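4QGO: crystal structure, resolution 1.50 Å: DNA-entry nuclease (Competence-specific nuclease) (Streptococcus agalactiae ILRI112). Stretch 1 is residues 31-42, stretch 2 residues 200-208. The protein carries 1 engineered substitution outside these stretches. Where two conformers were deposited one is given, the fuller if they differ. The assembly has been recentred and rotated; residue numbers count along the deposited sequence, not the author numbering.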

ATOM      1  N   ASN A  31      14.323   7.186   3.824  0.70  6.48           N
ATOM      2  CA  ASN A  31      13.524   6.810   4.987  0.70  7.43           C
ATOM      3  C   ASN A  31      12.869   5.443   4.829  0.70  8.10           C
ATOM      4  O   ASN A  31      11.737   5.255   5.267  0.70  9.39           O
ATOM      5  CB  ASN A  31      12.415   7.840   5.246  0.70 12.15           C
ATOM      6  CG  ASN A  31      12.945   9.227   5.540  0.70 16.99           C
ATOM      7  OD1 ASN A  31      12.654  10.181   4.812  0.70 18.58           O
ATOM      8  ND2 ASN A  31      13.691   9.358   6.628  0.70  6.80           N
ATOM      9  N   GLY A  32      13.544   4.511   4.163  1.00  6.64           N
ATOM     10  CA  GLY A  32      13.032   3.157   4.060  1.00  6.72           C
ATOM     11  C   GLY A  32      12.081   2.913   2.902  1.00  7.65           C
ATOM     12  O   GLY A  32      11.653   1.785   2.684  1.00  8.97           O
ATOM     13  N   ILE A  33      11.761   3.951   2.132  1.00  6.10           N
ATOM     14  CA  ILE A  33      10.822   3.791   1.022  1.00  5.41           C
ATOM     15  C   ILE A  33      11.403   4.393  -0.256  1.00  5.83           C
ATOM     16  O   ILE A  33      12.477   4.993  -0.219  1.00  6.22           O
ATOM     17  CB  ILE A  33       9.420   4.360   1.374  1.00  6.33           C
ATOM     18  CG1 ILE A  33       9.466   5.833   1.812  1.00  6.15           C
ATOM     19  CG2 ILE A  33       8.819   3.543   2.529  1.00 10.12           C
ATOM     20  CD1 ILE A  33       9.664   6.853   0.687  1.00  8.70           C
ATOM     21  N   TYR A  34      10.714   4.227  -1.382  1.00  4.82           N
ATOM     22  CA  TYR A  34      11.122   4.900  -2.613  1.00  5.27           C
ATOM     23  C   TYR A  34      10.181   6.053  -2.914  1.00  5.42           C
ATOM     24  O   TYR A  34       8.975   5.853  -3.107  1.00  7.21           O
ATOM     25  CB  TYR A  34      11.178   3.918  -3.792  1.00  7.06           C
ATOM     26  CG  TYR A  34      12.380   3.011  -3.749  1.00  5.99           C
ATOM     27  CD1 TYR A  34      13.590   3.405  -4.307  1.00  7.66           C
ATOM     28  CD2 TYR A  34      12.311   1.763  -3.146  1.00  6.75           C
ATOM     29  CE1 TYR A  34      14.701   2.582  -4.252  1.00 10.15           C
ATOM     30  CE2 TYR A  34      13.419   0.934  -3.087  1.00  9.74           C
ATOM     31  CZ  TYR A  34      14.607   1.347  -3.648  1.00  9.23           C
ATOM     32  OH  TYR A  34      15.712   0.525  -3.596  1.00 11.06           O
ATOM     33  N   GLU A  35      10.740   7.255  -2.936  0.53  5.72           N
ATOM     34  CA  GLU A  35      10.033   8.423  -3.409  0.53  5.25           C
ATOM     35  C   GLU A  35      10.087   8.360  -4.931  0.53  4.94           C
ATOM     36  O   GLU A  35      11.164   8.133  -5.505  0.53  4.76           O
ATOM     37  CB  GLU A  35      10.728   9.679  -2.892  0.53  6.09           C
ATOM     38  CG  GLU A  35      10.074  10.983  -3.281  0.53  3.44           C
ATOM     39  CD  GLU A  35      10.877  12.193  -2.821  0.53  9.22           C
ATOM     40  OE1 GLU A  35      10.714  13.279  -3.417  0.53 16.12           O
ATOM     41  OE2 GLU A  35      11.681  12.061  -1.871  0.53 17.41           O
ATOM     42  N   LEU A  36       8.937   8.534  -5.583  1.00  5.64           N
ATOM     43  CA  LEU A  36       8.864   8.443  -7.040  1.00  5.79           C
ATOM     44  C   LEU A  36       8.561   9.798  -7.641  1.00  5.82           C
ATOM     45  O   LEU A  36       7.742  10.543  -7.103  1.00  6.61           O
ATOM     46  CB  LEU A  36       7.727   7.496  -7.446  1.00  5.54           C
ATOM     47  CG  LEU A  36       7.711   6.128  -6.766  1.00  6.37           C
ATOM     48  CD1 LEU A  36       6.552   5.307  -7.316  1.00  9.27           C
ATOM     49  CD2 LEU A  36       9.034   5.406  -6.953  1.00  8.66           C
ATOM     50  N   ASN A  37       9.213  10.111  -8.764  1.00  5.43           N
ATOM     51  CA  ASN A  37       8.858  11.316  -9.520  1.00  6.54           C
ATOM     52  C   ASN A  37       8.902  12.589  -8.669  1.00  5.74           C
ATOM     53  O   ASN A  37       8.042  13.465  -8.797  1.00  5.92           O
ATOM     54  CB  ASN A  37       7.461  11.148 -10.147  1.00  6.86           C
ATOM     55  CG  ASN A  37       7.195  12.129 -11.278  1.00  6.63           C
ATOM     56  OD1 ASN A  37       8.064  12.402 -12.101  1.00  7.63           O
ATOM     57  ND2 ASN A  37       5.974  12.651 -11.325  1.00  7.37           N
ATOM     58  N   ASN A  38       9.912  12.676  -7.806  0.61  7.05           N
ATOM     59  CA  ASN A  38      10.078  13.807  -6.904  0.61  7.17           C
ATOM     60  C   ASN A  38       8.847  14.076  -6.046  0.61  7.98           C
ATOM     61  O   ASN A  38       8.547  15.218  -5.694  0.61 11.88           O
ATOM     62  CB  ASN A  38      10.514  15.048  -7.675  0.61  8.35           C
ATOM     63  CG  ASN A  38      11.823  14.832  -8.394  0.61 11.74           C
ATOM     64  OD1 ASN A  38      12.882  14.780  -7.766  0.61 22.61           O
ATOM     65  ND2 ASN A  38      11.763  14.673  -9.710  0.61 12.80           N
ATOM     66  N   ASN A  39       8.158  12.988  -5.715  1.00  6.96           N
ATOM     67  CA  ASN A  39       6.967  13.012  -4.860  1.00  8.56           C
ATOM     68  C   ASN A  39       5.723  13.616  -5.525  1.00  9.41           C
ATOM     69  O   ASN A  39       4.740  13.910  -4.851  1.00  9.92           O
ATOM     70  CB  ASN A  39       7.275  13.694  -3.511  1.00  9.58           C
ATOM     71  CG  ASN A  39       6.755  12.921  -2.314  1.00 10.71           C
ATOM     72  OD1 ASN A  39       6.417  11.742  -2.398  1.00  8.20           O
ATOM     73  ND2 ASN A  39       6.709  13.599  -1.173  1.00 14.48           N
ATOM     74  N   GLN A  40       5.767  13.791  -6.848  1.00  5.83           N
ATOM     75  CA  GLN A  40       4.645  14.359  -7.582  1.00  6.64           C
ATOM     76  C   GLN A  40       3.814  13.270  -8.242  1.00  7.15           C
ATOM     77  O   GLN A  40       4.350  12.328  -8.832  1.00  6.47           O
ATOM     78  CB  GLN A  40       5.136  15.357  -8.646  1.00  8.14           C
ATOM     79  CG  GLN A  40       6.120  16.386  -8.106  1.00 10.65           C
ATOM     80  CD  GLN A  40       5.554  17.183  -6.952  1.00 11.62           C
ATOM     81  OE1 GLN A  40       4.614  17.954  -7.123  1.00 13.75           O
ATOM     82  NE2 GLN A  40       6.121  16.993  -5.767  1.00 14.79           N
ATOM     83  N   THR A  41       2.494  13.412  -8.123  1.00  7.46           N
ATOM     84  CA  THR A  41       1.544  12.515  -8.773  1.00  7.15           C
ATOM     85  C   THR A  41       0.601  13.334  -9.642  1.00  5.60           C
ATOM     86  O   THR A  41       0.391  14.524  -9.386  1.00  7.34           O
ATOM     87  CB  THR A  41       0.732  11.706  -7.742  1.00  6.42           C
ATOM     88  OG1 THR A  41      -0.308  10.979  -8.412  1.00  6.63           O
ATOM     89  CG2 THR A  41       0.120  12.624  -6.690  1.00  5.84           C
ATOM     90  N   ASN A  42       0.042  12.699 -10.670  1.00  6.43           N
ATOM     91  CA  ASN A  42      -0.856  13.416 -11.561  1.00  6.71           C
ATOM     92  C   ASN A  42      -2.315  13.354 -11.143  1.00  7.08           C
ATOM     93  O   ASN A  42      -3.200  13.768 -11.898  1.00  8.03           O
ATOM     94  CB  ASN A  42      -0.692  12.945 -13.012  1.00  8.67           C
ATOM     95  CG  ASN A  42      -1.087  11.492 -13.218  1.00  8.84           C
ATOM     96  OD1 ASN A  42      -1.772  10.886 -12.391  1.00  9.56           O
ATOM     97  ND2 ASN A  42      -0.658  10.925 -14.339  1.00 12.46           N
ATOM     98  N   LEU A 200      -1.145  18.632   0.544  1.00  9.10           N
ATOM     99  CA  LEU A 200      -0.696  17.252   0.651  1.00  7.94           C
ATOM    100  C   LEU A 200      -0.460  16.677  -0.731  1.00  7.35           C
ATOM    101  O   LEU A 200      -1.349  16.708  -1.587  1.00  8.01           O
ATOM    102  CB  LEU A 200      -1.730  16.387   1.369  1.00  7.45           C
ATOM    103  CG  LEU A 200      -1.373  14.898   1.478  1.00  8.10           C
ATOM    104  CD1 LEU A 200      -0.184  14.708   2.392  1.00 10.11           C
ATOM    105  CD2 LEU A 200      -2.567  14.081   1.977  1.00 11.10           C
ATOM    106  N   GLU A 201       0.737  16.149  -0.950  1.00  7.04           N
ATOM    107  CA  GLU A 201       1.020  15.446  -2.197  1.00  6.66           C
ATOM    108  C   GLU A 201       2.176  14.490  -1.997  1.00  5.31           C
ATOM    109  O   GLU A 201       3.224  14.882  -1.495  1.00  8.95           O
ATOM    110  CB  GLU A 201       1.324  16.419  -3.340  1.00  9.24           C
ATOM    111  CG  GLU A 201       1.538  15.698  -4.670  1.00  6.56           C
ATOM    112  CD  GLU A 201       1.554  16.613  -5.878  1.00  9.93           C
ATOM    113  OE1 GLU A 201       1.306  17.828  -5.727  1.00 10.89           O
ATOM    114  OE2 GLU A 201       1.804  16.100  -7.001  1.00  9.09           O
ATOM    115  N   PHE A 202       1.978  13.236  -2.372  1.00  5.17           N
ATOM    116  CA  PHE A 202       3.082  12.284  -2.359  1.00  5.44           C
ATOM    117  C   PHE A 202       2.921  11.212  -3.427  1.00  6.00           C
ATOM    118  O   PHE A 202       1.823  10.989  -3.944  1.00  5.60           O
ATOM    119  CB  PHE A 202       3.333  11.671  -0.959  1.00  7.57           C
ATOM    120  CG  PHE A 202       2.169  10.894  -0.383  1.00  4.80           C
ATOM    121  CD1 PHE A 202       1.840   9.634  -0.864  1.00  4.89           C
ATOM    122  CD2 PHE A 202       1.455  11.400   0.695  1.00  6.15           C
ATOM    123  CE1 PHE A 202       0.799   8.907  -0.314  1.00  6.52           C
ATOM    124  CE2 PHE A 202       0.414  10.675   1.265  1.00  6.24           C
ATOM    125  CZ  PHE A 202       0.086   9.425   0.766  1.00  5.85           C
ATOM    126  N   ASN A 203       4.035  10.556  -3.753  1.00  4.69           N
ATOM    127  CA  ASN A 203       4.070   9.496  -4.739  1.00  4.61           C
ATOM    128  C   ASN A 203       5.208   8.589  -4.302  1.00  7.04           C
ATOM    129  O   ASN A 203       6.382   8.934  -4.468  1.00  6.97           O
ATOM    130  CB  ASN A 203       4.328  10.067  -6.143  1.00  5.30           C
ATOM    131  CG  ASN A 203       4.131   9.039  -7.232  1.00  4.44           C
ATOM    132  OD1 ASN A 203       4.045   7.840  -6.963  1.00  5.32           O
ATOM    133  ND2 ASN A 203       4.059   9.500  -8.479  1.00  6.44           N
ATOM    134  N   VAL A 204       4.861   7.450  -3.713  1.00  4.29           N
ATOM    135  CA  VAL A 204       5.865   6.569  -3.124  1.00  4.01           C
ATOM    136  C   VAL A 204       5.601   5.102  -3.441  1.00  5.34           C
ATOM    137  O   VAL A 204       4.463   4.695  -3.743  1.00  5.43           O
ATOM    138  CB  VAL A 204       5.936   6.727  -1.580  1.00  5.80           C
ATOM    139  CG1 VAL A 204       6.287   8.167  -1.166  1.00  8.10           C
ATOM    140  CG2 VAL A 204       4.624   6.300  -0.953  1.00  5.65           C
ATOM    141  N   ALA A 205       6.661   4.307  -3.365  1.00  6.14           N
ATOM    142  CA  ALA A 205       6.532   2.855  -3.388  1.00  4.23           C
ATOM    143  C   ALA A 205       7.057   2.325  -2.069  1.00  6.01           C
ATOM    144  O   ALA A 205       8.192   2.599  -1.700  1.00  5.74           O
ATOM    145  CB  ALA A 205       7.315   2.255  -4.552  1.00  6.64           C
ATOM    146  N   ILE A 206       6.214   1.587  -1.345  1.00  4.26           N
ATOM    147  CA  ILE A 206       6.587   0.990  -0.068  1.00  5.55           C
ATOM    148  C   ILE A 206       7.025  -0.441  -0.338  1.00  6.47           C
ATOM    149  O   ILE A 206       6.198  -1.279  -0.696  1.00  5.85           O
ATOM    150  CB  ILE A 206       5.382   0.914   0.889  1.00  4.68           C
ATOM    151  CG1 ILE A 206       4.614   2.243   0.949  1.00  8.98           C
ATOM    152  CG2 ILE A 206       5.837   0.437   2.272  1.00  7.49           C
ATOM    153  CD1 ILE A 206       5.390   3.377   1.507  1.00 10.44           C
ATOM    154  N   PRO A 207       8.328  -0.733  -0.192  1.00  5.79           N
ATOM    155  CA  PRO A 207       8.756  -2.103  -0.502  1.00  4.34           C
ATOM    156  C   PRO A 207       8.045  -3.127   0.394  1.00  5.12           C
ATOM    157  O   PRO A 207       7.904  -2.911   1.608  1.00  5.81           O
ATOM    158  CB  PRO A 207      10.271  -2.074  -0.213  1.00  6.37           C
ATOM    159  CG  PRO A 207      10.646  -0.593  -0.410  1.00  6.82           C
ATOM    160  CD  PRO A 207       9.463   0.140   0.171  1.00  7.03           C
ATOM    161  N   ASN A 208       7.597  -4.226  -0.209  1.00  5.68           N
ATOM    162  CA  ASN A 208       6.958  -5.299   0.544  1.00  5.03           C
ATOM    163  C   ASN A 208       8.022  -6.246   1.059  1.00  4.88           C
ATOM    164  O   ASN A 208       8.136  -7.405   0.628  1.00  6.46           O
ATOM    165  CB  ASN A 208       5.939  -6.037  -0.315  1.00  5.77           C
ATOM    166  CG  ASN A 208       4.920  -6.776   0.520  1.00  5.69           C
ATOM    167  OD1 ASN A 208       4.829  -6.562   1.739  1.00  5.89           O
ATOM    168  ND2 ASN A 208       4.138  -7.647  -0.125  1.00  5.87           N
TER

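The two stretches meet as neighbouring antiparallel strands, 33-36 and 201-207, whose axes approach to 4.6 Å with 143° between their directions; together they bury 746 Å². The pairing rests on three nearly linear backbone hydrogen bonds. Tyr-34 N donates to Ala-205 O (3.0 Å, 170° at the hydrogen), Ala-205 N returns to Tyr-34 O (2.8 Å, 165°), and Leu-36 N donates to Asn-203 O (2.8 Å, 166°). Between these bonded positions, Glu-35 faces Val-204 as a non-hydrogen-bonded pair, and Val-204 CA lies 3.2 Å from Tyr-34 O in a CA-H...O contact.

Beyond Leu-36 the chain turns, with Asn-39 N bonded to Leu-36 O (2.8 Å) and Gln-40 N to Asn-37 O (3.0 Å). Asn-37, Asn-38 and Asn-39 all have positive phi, which asparagine tolerates better than most residues. Here side chains take over the pairing. Asn-39 has its CA-to-CB bond sideways, but an off-well chi1 of -133° and a chi2 of 16° bring its OD1 to 3.0 Å from Asn-203 N, an accepted hydrogen bond at 167°.

Asn-203 points toward stretch 1 and has 110 Å² covered by it, the largest share of any residue here. With chi1 t and chi2 -14°, its ND2 reaches Gln-40 O at 2.9 Å and 175°, while OD1 is hydrogen-bonded elsewhere in the structure. The same Gln-40 O accepts from Asn-37 ND2 (3.0 Å), so two amides converge on one carbonyl. Gln-40 itself folds back with chi1 and chi2 both m, and its NE2 donates to Asn-38 O at 3.0 Å.

Glu-201 starts sideways, yet t rotamers at chi1 and chi2 extend it until its carboxylate reaches the backbone of stretch 1, where OE2 accepts from Thr-41 N (3.0 Å, 157°). Its length suits this reach to a backbone amide. Thr-41 points toward stretch 2 and sets its methyl CG2 3.6 Å from Phe-202 O.

Apolar packing accompanies the strand pairing. Ile-33, with both chi angles p, places CG2 3.6 Å from Ile-206 CD1 and CD1 4.1 Å from Val-204 CG1. Ile-206 points away at CB, but its m,m conformation brings CD1 back to that contact. On the face shared by Tyr-34 and Ala-205, their CB atoms lie 4.3 Å apart; Pro-207 CG meets the edge of the tyrosine ring, 4.0 Å from Tyr-34 CD2. Leu-36, m,t, puts CD1 4.2 Å from Ala-205 CB, so the small alanine has apolar neighbours in both Tyr-34 and Leu-36.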